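Local coordinates for protein endonuclease PI-MtuI (Mycobacterium tuberculosis, PDB 2IMZ) that is the splicing domain of the RecA intein, which probably excises itself from its precursor and joins the flanking exteins by a new peptide bond, at residues I57-A62 and R82-L87. The protein carries 1 engineered substitution. Residues are numbered along the deposited sequence; the frame is centred on the assembly and turned at random.
Sequences IGLRIA and RAAGEL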
# COMPACT_ATOMS: atom_id res chain seq x y z
N ILE A 57 -1.86 10.73 -13.83
CA ILE A 57 -1.15 11.96 -14.13
C ILE A 57 0.31 11.58 -14.33
O ILE A 57 0.72 10.47 -13.98
CB ILE A 57 -1.32 13.02 -13.01
CG1 ILE A 57 -0.93 12.45 -11.64
CG2 ILE A 57 -2.76 13.51 -13.00
CD1 ILE A 57 0.56 12.46 -11.37
N GLY A 58 1.10 12.49 -14.89
CA GLY A 58 2.50 12.19 -15.14
C GLY A 58 3.50 13.10 -14.48
O GLY A 58 3.30 14.32 -14.37
N LEU A 59 4.61 12.51 -14.03
CA LEU A 59 5.67 13.26 -13.39
C LEU A 59 6.98 12.94 -14.08
O LEU A 59 7.50 11.83 -13.95
CB LEU A 59 5.77 12.88 -11.91
CG LEU A 59 4.49 13.04 -11.07
CD1 LEU A 59 4.74 12.52 -9.66
CD2 LEU A 59 4.07 14.50 -11.04
N ARG A 60 7.52 13.90 -14.84
CA ARG A 60 8.80 13.67 -15.50
C ARG A 60 9.85 14.05 -14.47
O ARG A 60 9.88 15.17 -13.97
CB ARG A 60 8.96 14.54 -16.76
CG ARG A 60 10.21 14.18 -17.55
CD ARG A 60 10.15 14.72 -18.98
NE ARG A 60 10.05 16.17 -19.01
CZ ARG A 60 11.06 17.01 -18.81
NH1 ARG A 60 12.28 16.54 -18.56
NH2 ARG A 60 10.86 18.32 -18.85
N ILE A 61 10.71 13.08 -14.16
CA ILE A 61 11.75 13.25 -13.16
C ILE A 61 13.06 13.70 -13.80
O ILE A 61 13.29 13.44 -14.98
CB ILE A 61 11.98 11.91 -12.43
CG1 ILE A 61 10.63 11.31 -12.02
CG2 ILE A 61 12.89 12.10 -11.22
CD1 ILE A 61 9.76 12.21 -11.16
N ALA A 62 13.89 14.41 -13.03
CA ALA A 62 15.19 14.84 -13.56
C ALA A 62 15.86 13.56 -14.05
O ALA A 62 15.86 12.55 -13.35
CB ALA A 62 16.02 15.50 -12.45
N ARG A 82 3.60 11.04 -0.02
CA ARG A 82 2.77 12.10 -0.57
C ARG A 82 2.05 11.57 -1.80
O ARG A 82 2.61 10.80 -2.58
CB ARG A 82 3.62 13.31 -0.96
CG ARG A 82 4.36 13.95 0.21
CD ARG A 82 5.12 15.18 -0.25
NE ARG A 82 4.21 16.19 -0.79
CZ ARG A 82 4.60 17.29 -1.41
NH1 ARG A 82 5.90 17.54 -1.58
NH2 ARG A 82 3.70 18.15 -1.87
N ALA A 83 0.80 11.99 -1.97
CA ALA A 83 0.01 11.56 -3.12
C ALA A 83 0.62 12.18 -4.38
O ALA A 83 0.93 13.37 -4.41
CB ALA A 83 -1.44 12.02 -2.96
N ALA A 84 0.79 11.36 -5.41
CA ALA A 84 1.38 11.83 -6.66
C ALA A 84 0.71 13.11 -7.17
O ALA A 84 1.38 14.02 -7.63
CB ALA A 84 1.30 10.74 -7.71
N GLY A 85 -0.61 13.15 -7.07
CA GLY A 85 -1.36 14.31 -7.54
C GLY A 85 -1.11 15.62 -6.82
O GLY A 85 -1.55 16.67 -7.27
N GLU A 86 -0.39 15.56 -5.70
CA GLU A 86 -0.09 16.75 -4.92
C GLU A 86 1.32 17.28 -5.18
O GLU A 86 1.68 18.37 -4.74
CB GLU A 86 -0.27 16.46 -3.43
CG GLU A 86 -1.71 16.15 -3.06
CD GLU A 86 -1.85 15.64 -1.64
OE1 GLU A 86 -1.38 16.33 -0.72
OE2 GLU A 86 -2.44 14.56 -1.46
N LEU A 87 2.12 16.50 -5.91
CA LEU A 87 3.48 16.90 -6.22
C LEU A 87 3.52 17.94 -7.34
O LEU A 87 2.71 17.92 -8.26
CB LEU A 87 4.31 15.68 -6.60
CG LEU A 87 4.39 14.64 -5.48
CD1 LEU A 87 5.16 13.42 -5.96
CD2 LEU A 87 5.06 15.25 -4.26
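Ile57 and Leu59 of strand 54-61 meet Ala84 and Leu87 in a small contact of aliphatic side chains in the interior of the intein splicing domain, a Hint fold built largely of beta strands. One partner is a strand of the large antiparallel sheet; the other is the 3-10 turn 84-86, which follows the beta hairpin of strands 74-77 and 80-83, together with Leu87 just after it. Strand 54-61 runs between 66-69 and 134-153, with backbone hydrogen bonds from Ile57 to Ala69 and from Gly58 to Leu141. Ile57 and Leu59, two residues apart, both point their CB toward 82-87, and together the segments bury 171 Å².

The turn is held in shape by its own backbone: Glu86 N donates a hydrogen bond to Ala83 O at 2.9 Å and Leu87 N one to Ala84 O at 3.1 Å. The turn and the residue after it present the methyl of Ala84 and the side chain of Leu87 to the sheet. In Ile57 a chi1 of 54° sets CG1 between the two backbone arms, and the next torsion (81°) carries CD1 to 4.1 Å from Ala84 CB. Leu59 CD1 approaches the same methyl from two residues further along the strand, 4.3 Å from Ala84 CB, so two branched side chains share one small residue. Ala84 and Leu87 also lean on Val75 of the hairpin, and Leu87 reaches Ile137 of strand 134-153, so Leu87 touches both the hairpin and the large sheet. On its far branch Leu87 covers the Arg82 guanidinium, with CD2 3.5 Å above the centre of the plane. The other branch faces the strand: Leu59 and Leu87 cross at about a right angle and touch methyl to methyl, with Leu59 CD1 3.8 Å from Leu87 CD1.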